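Local coordinates for succinoglycan biosynthesis protein (PDB 3B55), which binds calcium and, as a member of the erythromycin esterase family, is probably an enzyme of hydrolase type whose substrate is not established, at residues T108-A119 against V166-N177; Y288-E296 against L328-Y336. The protein carries 1 engineered substitution. All coordinates share one frame; numbering follows the deposited sequence.

Contact 1 of 2, residues T108-A119 against V166-N177; sequences TNLVLEEGWDRA and VRVIGMDIQSVN. With CA (calcium ion), chain B.
V111 CG2 passes I169 CB at a slant on one face of a parallel pair of strands, 109-112 and 167-172, whose axes approach to 4.6 Å at 28°. The evidence for the pairing is an unbroken run of backbone bonds from R167 N to T108 O through M171 N to L112 O. On the same strands V111 CG1 meets M171 CB at 3.6 Å, while the methyl CE of selenomethionine M171 reaches E113 CB. Beyond L112 the register slips by one residue, a beta bulge: D172 N takes E114 O at 2.8 Å from well above the carbonyl plane, and W116 N returns to D172 O.

Packing is tight around this slip. A119 CB sits 3.3 Å from G170 N, and G170 CA lies 3.1 Å from E114 O. W116, with CG anti to its backbone N (chi1 164°), runs alongside I169 and brings CZ3 to 3.8 Å from I169 CG2. At the far end D117 OD2 is gripped twice, by S175 OG on its syn lone pair and by N177 N at 2.9 Å, on the anti side but tilted out of the carboxylate plane; the carboxylate lies nearly parallel (5°) to the N177 amide. The solvent side is here: R118 CG only approaches N177 ND2, and R118 NE bonds H136 O.

The calcium side is buried but bridged by water. E113, centre of an inverse gamma turn, sends OE2 to the calcium ion at 2.4 Å, with H85 as the other protein ligand, while its OE1 accepts from H306 N. One water joins E113 O to D172 OD2.

Strand 167-172 forms one edge of the mixed sheet; strand 301-306 flanks 109-112 on its other side, and helix 278-298 lays T294 against N109, V111 and I169.

Contact 2 of 2, residues Y288-E296 against L328-Y336; sequences YENAKWTEE and LAEYYGKRY
This is a helix-helix contact made by long side chains, packed on one side of the mixed alpha/beta sheet that forms the core of the chain, between helix 278-298 and the end of helix 324-332. The short axes run 37° apart and come no nearer than 11.2 Å, so aromatic rings and charged chains span the gap.

Its inner part is apolar. L328 CD2 lies at the edge of the Y288 ring, 3.6 Å from CD1, and the two side chains run antiparallel past one another; A291 CB approaches the same methyl more loosely. I77 of strand 77-82 touches L328 and Y332, and V303 of strand 301-306 touches A291, placing this end over the sheet.

Toward the outer side K292 crosses the Y331 ring at about a right angle. Its CD stands almost on the ring normal (7°) in a CH-pi contact, and the bend at chi3 (92°) keeps NZ over the same ring, 3.8 Å from the centroid, a cation-pi interaction. The same NZ gives a weak bond to Y288 OH. The Y331 ring in turn sets CD1 over the centre of the Y332 ring, and the R335 guanidinium has Y332 CD2 over its face, so the chain's own side chains pack in sequence.

Polar ends close the contact. Y331 OH reaches E296 OE2 in a weak bond, its ring nearly perpendicular to the carboxylate. E295 makes a long salt bridge from OE2 to R335 NH1, which has a second, weak partner in S76. In the Y332 ring plane, E295 OE1 accepts from Y332 OH at 2.7 Å, on its anti side, somewhat out of the carboxylate plane.

From the N terminus, contact 1 comes first: strand 109-112 and the start of helix 116-128 are rejoined by 166-177 after an excursion of 46 residues, about half of them helical and none in strand. Contact 2 follows in series, its loop of 31 residues running through strand 301-306 before helix 324-332 returns to helix 278-298; the two loops neither nest nor cross. The contacts touch through helix 278-298, where T294 OG1 is 3.6 Å from I169 CG2. That helix thus packs on both strands of contact 1, the edge strand 167-172 and its inner neighbour 109-112, and, through another side, meets helix 324-332. Strand 301-306 lies between 77-82 and 109-112, connecting the two regions within one sheet.

Contact 1 of 2, residues T108-A119 against V166-N177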
loop_
_atom_site.group_PDB
_atom_site.type_symbol
_atom_site.label_atom_id
_atom_site.label_comp_id
_atom_site.label_asym_id
_atom_site.label_seq_id
_atom_site.Cartn_x
_atom_site.Cartn_y
_atom_site.Cartn_z
ATOM N N THR A 108 12.649 -4.842 -7.043
ATOM C CA THR A 108 13.452 -5.039 -5.839
ATOM C C THR A 108 12.952 -4.353 -4.565
ATOM O O THR A 108 13.637 -4.383 -3.537
ATOM C CB THR A 108 14.905 -4.572 -6.080
ATOM O OG1 THR A 108 14.894 -3.231 -6.587
ATOM C CG2 THR A 108 15.611 -5.484 -7.087
ATOM N N ASN A 109 11.786 -3.722 -4.625
ATOM C CA ASN A 109 11.253 -3.061 -3.444
ATOM C C ASN A 109 9.773 -3.302 -3.291
ATOM O O ASN A 109 9.021 -3.257 -4.257
ATOM C CB ASN A 109 11.511 -1.556 -3.502
ATOM C CG ASN A 109 12.943 -1.236 -3.816
ATOM O OD1 ASN A 109 13.297 -0.999 -4.971
ATOM N ND2 ASN A 109 13.789 -1.248 -2.792
ATOM N N LEU A 110 9.370 -3.582 -2.065
ATOM C CA LEU A 110 7.976 -3.804 -1.761
ATOM C C LEU A 110 7.575 -2.730 -0.764
ATOM O O LEU A 110 8.063 -2.709 0.371
ATOM C CB LEU A 110 7.761 -5.187 -1.144
ATOM C CG LEU A 110 6.328 -5.473 -0.658
ATOM C CD1 LEU A 110 5.358 -5.373 -1.814
ATOM C CD2 LEU A 110 6.258 -6.869 -0.051
ATOM N N VAL A 111 6.714 -1.823 -1.208
ATOM C CA VAL A 111 6.229 -0.761 -0.352
ATOM C C VAL A 111 4.867 -1.200 0.160
ATOM O O VAL A 111 3.924 -1.396 -0.611
ATOM C CB VAL A 111 6.102 0.579 -1.112
ATOM C CG1 VAL A 111 5.507 1.637 -0.198
ATOM C CG2 VAL A 111 7.482 1.030 -1.588
ATOM N N LEU A 112 4.774 -1.362 1.470
ATOM C CA LEU A 112 3.537 -1.797 2.094
ATOM C C LEU A 112 2.750 -0.648 2.652
ATOM O O LEU A 112 3.309 0.359 3.093
ATOM C CB LEU A 112 3.809 -2.751 3.261
ATOM C CG LEU A 112 4.516 -4.075 3.018
ATOM C CD1 LEU A 112 4.780 -4.716 4.364
ATOM C CD2 LEU A 112 3.675 -4.992 2.140
ATOM N N GLU A 113 1.439 -0.834 2.647
ATOM C CA GLU A 113 0.541 0.144 3.199
ATOM C C GLU A 113 0.676 -0.112 4.703
ATOM O O GLU A 113 -0.269 -0.519 5.390
ATOM C CB GLU A 113 -0.872 -0.145 2.748
ATOM C CG GLU A 113 -1.823 0.916 3.127
ATOM C CD GLU A 113 -3.188 0.365 3.271
ATOM O OE1 GLU A 113 -3.822 -0.006 2.255
ATOM O OE2 GLU A 113 -3.604 0.290 4.431
ATOM N N GLU A 114 1.885 0.114 5.199
ATOM C CA GLU A 114 2.206 -0.092 6.603
ATOM C C GLU A 114 3.052 1.088 7.074
ATOM O O GLU A 114 3.688 1.767 6.268
ATOM C CB GLU A 114 2.983 -1.409 6.740
ATOM C CG GLU A 114 3.394 -1.781 8.153
ATOM C CD GLU A 114 2.207 -1.900 9.080
ATOM O OE1 GLU A 114 1.658 -0.851 9.477
ATOM O OE2 GLU A 114 1.821 -3.041 9.403
ATOM N N GLY A 115 3.047 1.337 8.376
ATOM C CA GLY A 115 3.824 2.439 8.906
ATOM C C GLY A 115 5.285 2.325 8.517
ATOM O O GLY A 115 5.868 1.239 8.541
ATOM N N TRP A 116 5.876 3.455 8.142
ATOM C CA TRP A 116 7.275 3.493 7.750
ATOM C C TRP A 116 8.177 3.010 8.882
ATOM O O TRP A 116 9.163 2.321 8.630
ATOM C CB TRP A 116 7.654 4.917 7.321
ATOM C CG TRP A 116 9.130 5.179 7.255
ATOM C CD1 TRP A 116 9.977 5.388 8.309
ATOM C CD2 TRP A 116 9.930 5.286 6.071
ATOM N NE1 TRP A 116 11.256 5.621 7.852
ATOM C CE2 TRP A 116 11.253 5.566 6.483
ATOM C CE3 TRP A 116 9.656 5.177 4.703
ATOM C CZ2 TRP A 116 12.303 5.734 5.570
ATOM C CZ3 TRP A 116 10.702 5.346 3.793
ATOM C CH2 TRP A 116 12.007 5.622 4.234
ATOM N N ASP A 117 7.843 3.365 10.120
ATOM C CA ASP A 117 8.654 2.948 11.261
ATOM C C ASP A 117 8.596 1.448 11.521
ATOM O O ASP A 117 9.621 0.811 11.775
ATOM C CB ASP A 117 8.239 3.692 12.541
ATOM C CG ASP A 117 6.746 3.650 12.793
ATOM O OD1 ASP A 117 6.085 2.679 12.367
ATOM O OD2 ASP A 117 6.230 4.589 13.432
ATOM N N ARG A 118 7.396 0.885 11.460
ATOM C CA ARG A 118 7.217 -0.535 11.705
ATOM C C ARG A 118 7.930 -1.364 10.636
ATOM O O ARG A 118 8.537 -2.393 10.942
ATOM C CB ARG A 118 5.711 -0.850 11.768
ATOM C CG ARG A 118 5.000 -0.026 12.849
ATOM C CD ARG A 118 3.472 -0.101 12.834
ATOM N NE ARG A 118 2.959 -1.300 13.483
ATOM C CZ ARG A 118 2.050 -1.300 14.452
ATOM N NH1 ARG A 118 1.535 -0.158 14.904
ATOM N NH2 ARG A 118 1.641 -2.453 14.955
ATOM N N ALA A 119 7.890 -0.900 9.391
ATOM C CA ALA A 119 8.540 -1.620 8.298
ATOM C C ALA A 119 10.069 -1.638 8.427
ATOM O O ALA A 119 10.728 -2.503 7.853
ATOM C CB ALA A 119 8.137 -1.016 6.959
ATOM N N VAL A 166 15.366 -7.923 -2.073
ATOM C CA VAL A 166 14.100 -7.209 -2.003
ATOM C C VAL A 166 14.045 -6.446 -0.685
ATOM O O VAL A 166 14.235 -7.037 0.378
ATOM C CB VAL A 166 12.912 -8.183 -2.052
ATOM C CG1 VAL A 166 11.597 -7.421 -1.874
ATOM C CG2 VAL A 166 12.936 -8.952 -3.372
ATOM N N ARG A 167 13.799 -5.136 -0.760
ATOM C CA ARG A 167 13.716 -4.288 0.430
ATOM C C ARG A 167 12.254 -4.068 0.803
ATOM O O ARG A 167 11.386 -4.010 -0.069
ATOM C CB ARG A 167 14.361 -2.923 0.171
ATOM C CG ARG A 167 15.766 -2.968 -0.403
ATOM C CD ARG A 167 16.755 -3.671 0.520
ATOM N NE ARG A 167 16.830 -3.077 1.855
ATOM C CZ ARG A 167 17.082 -1.795 2.103
ATOM N NH1 ARG A 167 17.283 -0.942 1.106
ATOM N NH2 ARG A 167 17.137 -1.363 3.356
ATOM N N VAL A 168 11.983 -3.947 2.097
ATOM C CA VAL A 168 10.625 -3.721 2.566
ATOM C C VAL A 168 10.482 -2.319 3.133
ATOM O O VAL A 168 11.132 -1.965 4.112
ATOM C CB VAL A 168 10.221 -4.741 3.647
ATOM C CG1 VAL A 168 8.915 -4.320 4.304
ATOM C CG2 VAL A 168 10.061 -6.108 3.018
ATOM N N ILE A 169 9.619 -1.526 2.510
ATOM C CA ILE A 169 9.382 -0.148 2.939
ATOM C C ILE A 169 7.930 0.066 3.372
ATOM O O ILE A 169 7.014 -0.589 2.869
ATOM C CB ILE A 169 9.702 0.865 1.786
ATOM C CG1 ILE A 169 11.195 0.843 1.447
ATOM C CG2 ILE A 169 9.274 2.275 2.175
ATOM C CD1 ILE A 169 11.566 -0.190 0.407
ATOM N N GLY A 170 7.739 0.990 4.307
ATOM C CA GLY A 170 6.410 1.319 4.786
ATOM C C GLY A 170 6.082 2.745 4.367
ATOM O O GLY A 170 6.838 3.677 4.662
HETATM N N MSE A 171 4.962 2.936 3.682
HETATM C CA MSE A 171 4.599 4.271 3.244
HETATM C C MSE A 171 3.611 4.983 4.174
HETATM O O MSE A 171 3.372 6.181 4.016
HETATM C CB MSE A 171 4.032 4.214 1.825
HETATM C CG MSE A 171 2.670 3.558 1.722
HETATM SE SE MSE A 171 2.008 3.502 -0.101
HETATM C CE MSE A 171 0.710 2.076 0.100
ATOM N N ASP A 172 3.049 4.261 5.144
ATOM C CA ASP A 172 2.081 4.874 6.054
ATOM C C ASP A 172 2.720 5.617 7.225
ATOM O O ASP A 172 3.849 5.320 7.622
ATOM C CB ASP A 172 1.107 3.826 6.587
ATOM C CG ASP A 172 -0.250 4.408 6.892
ATOM O OD1 ASP A 172 -0.358 5.652 6.942
ATOM O OD2 ASP A 172 -1.206 3.631 7.088
ATOM N N ILE A 173 1.976 6.572 7.782
ATOM C CA ILE A 173 2.453 7.394 8.894
ATOM C C ILE A 173 1.453 7.559 10.043
ATOM O O ILE A 173 1.196 8.679 10.483
ATOM C CB ILE A 173 2.798 8.809 8.403
ATOM C CG1 ILE A 173 1.595 9.389 7.655
ATOM C CG2 ILE A 173 4.025 8.775 7.516
ATOM C CD1 ILE A 173 1.731 10.855 7.307
ATOM N N GLN A 174 0.894 6.463 10.538
ATOM C CA GLN A 174 -0.059 6.558 11.630
ATOM C C GLN A 174 0.704 6.783 12.933
ATOM O O GLN A 174 0.113 6.995 13.993
ATOM C CB GLN A 174 -0.895 5.280 11.697
ATOM C CG GLN A 174 -1.366 4.812 10.325
ATOM C CD GLN A 174 -2.838 4.445 10.292
ATOM O OE1 GLN A 174 -3.706 5.293 10.503
ATOM N NE2 GLN A 174 -3.125 3.176 10.023
ATOM N N SER A 175 2.030 6.745 12.834
ATOM C CA SER A 175 2.900 6.945 13.984
ATOM C C SER A 175 4.364 7.075 13.554
ATOM O O SER A 175 4.731 6.756 12.425
ATOM C CB SER A 175 2.769 5.773 14.960
ATOM O OG SER A 175 3.302 4.588 14.395
ATOM N N VAL A 176 5.190 7.561 14.470
ATOM C CA VAL A 176 6.618 7.734 14.236
ATOM C C VAL A 176 7.304 7.253 15.503
ATOM O O VAL A 176 7.604 8.047 16.403
ATOM C CB VAL A 176 6.982 9.209 14.024
ATOM C CG1 VAL A 176 8.485 9.343 13.840
ATOM C CG2 VAL A 176 6.234 9.762 12.818
ATOM N N ASN A 177 7.546 5.951 15.577
ATOM C CA ASN A 177 8.174 5.386 16.761
ATOM C C ASN A 177 9.619 5.828 16.933
ATOM O O ASN A 177 10.192 6.493 16.076
ATOM C CB ASN A 177 8.064 3.860 16.733
ATOM C CG ASN A 177 6.618 3.389 16.591
ATOM O OD1 ASN A 177 5.693 4.037 17.091
ATOM N ND2 ASN A 177 6.417 2.259 15.918
HETATM CA CA CA B . -5.950 0.262 4.424
HETATM O O HOH W 1 -1.392 1.001 7.559
HETATM O O HOH W 2 -3.855 3.559 5.534
HETATM O O HOH W 3 10.153 1.981 5.948
HETATM O O HOH W 4 5.548 5.534 10.160
#

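Contact 2 of 2, residues Y288-E296 against L328-Y336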
loop_
_atom_site.group_PDB
_atom_site.type_symbol
_atom_site.label_atom_id
_atom_site.label_comp_id
_atom_site.label_asym_id
_atom_site.label_seq_id
_atom_site.Cartn_x
_atom_site.Cartn_y
_atom_site.Cartn_z
ATOM N N TYR A 288 2.116 8.650 -0.979
ATOM C CA TYR A 288 2.539 8.820 -2.369
ATOM C C TYR A 288 4.015 9.176 -2.404
ATOM O O TYR A 288 4.787 8.580 -3.159
ATOM C CB TYR A 288 1.731 9.953 -3.023
ATOM C CG TYR A 288 2.460 10.718 -4.109
ATOM C CD1 TYR A 288 2.848 10.091 -5.295
ATOM C CD2 TYR A 288 2.742 12.077 -3.962
ATOM C CE1 TYR A 288 3.498 10.798 -6.307
ATOM C CE2 TYR A 288 3.390 12.798 -4.975
ATOM C CZ TYR A 288 3.764 12.152 -6.144
ATOM O OH TYR A 288 4.404 12.845 -7.153
ATOM N N GLU A 289 4.388 10.156 -1.580
ATOM C CA GLU A 289 5.766 10.637 -1.501
ATOM C C GLU A 289 6.723 9.539 -1.068
ATOM O O GLU A 289 7.838 9.443 -1.579
ATOM C CB GLU A 289 5.877 11.818 -0.521
ATOM C CG GLU A 289 5.103 13.062 -0.932
ATOM C CD GLU A 289 5.410 14.269 -0.046
ATOM O OE1 GLU A 289 5.911 14.072 1.086
ATOM O OE2 GLU A 289 5.129 15.412 -0.476
ATOM N N ASN A 290 6.283 8.710 -0.129
ATOM C CA ASN A 290 7.120 7.629 0.368
ATOM C C ASN A 290 7.293 6.538 -0.674
ATOM O O ASN A 290 8.355 5.931 -0.766
ATOM C CB ASN A 290 6.525 7.070 1.663
ATOM C CG ASN A 290 6.578 8.084 2.795
ATOM O OD1 ASN A 290 5.840 7.988 3.784
ATOM N ND2 ASN A 290 7.464 9.065 2.653
ATOM N N ALA A 291 6.248 6.299 -1.463
ATOM C CA ALA A 291 6.303 5.294 -2.515
ATOM C C ALA A 291 7.157 5.844 -3.660
ATOM O O ALA A 291 7.889 5.101 -4.316
ATOM C CB ALA A 291 4.907 4.984 -3.009
ATOM N N LYS A 292 7.061 7.150 -3.898
ATOM C CA LYS A 292 7.843 7.786 -4.959
ATOM C C LYS A 292 9.316 7.809 -4.565
ATOM O O LYS A 292 10.190 7.506 -5.379
ATOM C CB LYS A 292 7.360 9.216 -5.218
ATOM C CG LYS A 292 8.166 9.907 -6.302
ATOM C CD LYS A 292 7.484 11.151 -6.847
ATOM C CE LYS A 292 7.914 12.399 -6.108
ATOM N NZ LYS A 292 7.598 13.611 -6.919
ATOM N N TRP A 293 9.588 8.168 -3.316
ATOM C CA TRP A 293 10.963 8.204 -2.826
ATOM C C TRP A 293 11.655 6.835 -3.037
ATOM O O TRP A 293 12.814 6.768 -3.448
ATOM C CB TRP A 293 10.971 8.564 -1.338
ATOM C CG TRP A 293 12.339 8.595 -0.757
ATOM C CD1 TRP A 293 13.180 9.668 -0.693
ATOM C CD2 TRP A 293 13.077 7.477 -0.251
ATOM N NE1 TRP A 293 14.398 9.285 -0.185
ATOM C CE2 TRP A 293 14.362 7.945 0.093
ATOM C CE3 TRP A 293 12.775 6.122 -0.061
ATOM C CZ2 TRP A 293 15.353 7.103 0.619
ATOM C CZ3 TRP A 293 13.761 5.281 0.463
ATOM C CH2 TRP A 293 15.035 5.778 0.795
ATOM N N THR A 294 10.935 5.751 -2.759
ATOM C CA THR A 294 11.474 4.400 -2.905
ATOM C C THR A 294 11.893 4.099 -4.344
ATOM O O THR A 294 13.011 3.672 -4.596
ATOM C CB THR A 294 10.440 3.347 -2.462
ATOM O OG1 THR A 294 10.053 3.603 -1.108
ATOM C CG2 THR A 294 11.035 1.941 -2.554
ATOM N N GLU A 295 10.975 4.304 -5.280
ATOM C CA GLU A 295 11.243 4.069 -6.691
ATOM C C GLU A 295 12.405 4.952 -7.169
ATOM O O GLU A 295 13.316 4.486 -7.858
ATOM C CB GLU A 295 9.968 4.369 -7.499
ATOM C CG GLU A 295 10.007 4.035 -8.996
ATOM C CD GLU A 295 10.889 4.980 -9.797
ATOM O OE1 GLU A 295 10.788 6.207 -9.580
ATOM O OE2 GLU A 295 11.677 4.503 -10.646
ATOM N N GLU A 296 12.384 6.224 -6.787
ATOM C CA GLU A 296 13.427 7.144 -7.218
ATOM C C GLU A 296 14.809 6.848 -6.639
ATOM O O GLU A 296 15.816 7.067 -7.309
ATOM C CB GLU A 296 13.026 8.592 -6.908
ATOM C CG GLU A 296 11.732 9.029 -7.579
ATOM C CD GLU A 296 11.580 10.545 -7.651
ATOM O OE1 GLU A 296 11.611 11.200 -6.588
ATOM O OE2 GLU A 296 11.420 11.076 -8.773
ATOM N N LEU A 328 0.431 9.192 -7.964
ATOM C CA LEU A 328 1.372 8.325 -8.660
ATOM C C LEU A 328 1.141 8.331 -10.173
ATOM O O LEU A 328 2.079 8.543 -10.937
ATOM C CB LEU A 328 1.278 6.901 -8.120
ATOM C CG LEU A 328 1.865 6.695 -6.723
ATOM C CD1 LEU A 328 1.429 5.345 -6.170
ATOM C CD2 LEU A 328 3.375 6.804 -6.785
ATOM N N ALA A 329 -0.096 8.101 -10.608
ATOM C CA ALA A 329 -0.395 8.105 -12.041
ATOM C C ALA A 329 -0.041 9.466 -12.643
ATOM O O ALA A 329 0.531 9.554 -13.730
ATOM C CB ALA A 329 -1.874 7.811 -12.276
ATOM N N GLU A 330 -0.386 10.518 -11.908
ATOM C CA GLU A 330 -0.137 11.893 -12.314
ATOM C C GLU A 330 1.352 12.200 -12.489
ATOM O O GLU A 330 1.743 12.957 -13.377
ATOM C CB GLU A 330 -0.773 12.837 -11.281
ATOM C CG GLU A 330 -0.474 14.320 -11.460
ATOM C CD GLU A 330 -1.379 15.187 -10.598
ATOM O OE1 GLU A 330 -1.685 14.778 -9.452
ATOM O OE2 GLU A 330 -1.781 16.275 -11.062
ATOM N N TYR A 331 2.193 11.611 -11.650
ATOM C CA TYR A 331 3.621 11.864 -11.768
ATOM C C TYR A 331 4.317 10.883 -12.710
ATOM O O TYR A 331 5.171 11.276 -13.502
ATOM C CB TYR A 331 4.279 11.826 -10.387
ATOM C CG TYR A 331 5.779 12.011 -10.414
ATOM C CD1 TYR A 331 6.628 10.930 -10.626
ATOM C CD2 TYR A 331 6.348 13.275 -10.243
ATOM C CE1 TYR A 331 8.009 11.093 -10.670
ATOM C CE2 TYR A 331 7.733 13.452 -10.285
ATOM C CZ TYR A 331 8.558 12.354 -10.500
ATOM O OH TYR A 331 9.927 12.510 -10.555
ATOM N N TYR A 332 3.945 9.611 -12.645
ATOM C CA TYR A 332 4.590 8.614 -13.493
ATOM C C TYR A 332 3.995 8.399 -14.875
ATOM O O TYR A 332 4.710 8.046 -15.813
ATOM C CB TYR A 332 4.671 7.266 -12.767
ATOM C CG TYR A 332 5.680 7.245 -11.641
ATOM C CD1 TYR A 332 5.293 7.476 -10.321
ATOM C CD2 TYR A 332 7.029 7.023 -11.902
ATOM C CE1 TYR A 332 6.229 7.482 -9.290
ATOM C CE2 TYR A 332 7.971 7.033 -10.887
ATOM C CZ TYR A 332 7.568 7.264 -9.586
ATOM O OH TYR A 332 8.514 7.297 -8.593
ATOM N N GLY A 333 2.697 8.609 -15.016
ATOM C CA GLY A 333 2.102 8.398 -16.319
ATOM C C GLY A 333 2.169 6.923 -16.663
ATOM O O GLY A 333 1.754 6.087 -15.865
ATOM N N LYS A 334 2.712 6.588 -17.830
ATOM C CA LYS A 334 2.787 5.191 -18.228
ATOM C C LYS A 334 3.829 4.414 -17.434
ATOM O O LYS A 334 3.970 3.209 -17.611
ATOM C CB LYS A 334 3.089 5.072 -19.726
ATOM C CG LYS A 334 4.473 5.546 -20.108
ATOM C CD LYS A 334 4.655 5.585 -21.612
ATOM C CE LYS A 334 6.058 6.045 -21.978
ATOM N NZ LYS A 334 6.216 6.224 -23.444
ATOM N N ARG A 335 4.565 5.089 -16.560
ATOM C CA ARG A 335 5.559 4.375 -15.777
ATOM C C ARG A 335 4.959 3.703 -14.548
ATOM O O ARG A 335 5.608 2.879 -13.911
ATOM C CB ARG A 335 6.713 5.301 -15.386
ATOM C CG ARG A 335 7.640 5.611 -16.563
ATOM C CD ARG A 335 9.040 5.984 -16.084
ATOM N NE ARG A 335 9.027 7.232 -15.333
ATOM C CZ ARG A 335 9.749 7.452 -14.241
ATOM N NH1 ARG A 335 10.541 6.495 -13.770
ATOM N NH2 ARG A 335 9.679 8.629 -13.629
ATOM N N TYR A 336 3.720 4.064 -14.220
ATOM C CA TYR A 336 3.015 3.469 -13.090
ATOM C C TYR A 336 1.927 2.568 -13.650
ATOM O O TYR A 336 1.107 3.017 -14.446
ATOM C CB TYR A 336 2.364 4.544 -12.218
ATOM C CG TYR A 336 1.499 3.999 -11.097
ATOM C CD1 TYR A 336 2.015 3.099 -10.168
ATOM C CD2 TYR A 336 0.166 4.391 -10.962
ATOM C CE1 TYR A 336 1.237 2.605 -9.134
ATOM C CE2 TYR A 336 -0.627 3.896 -9.929
ATOM C CZ TYR A 336 -0.082 3.003 -9.019
ATOM O OH TYR A 336 -0.847 2.507 -7.991
HETATM O O HOH W 5 1.533 13.843 -8.475
#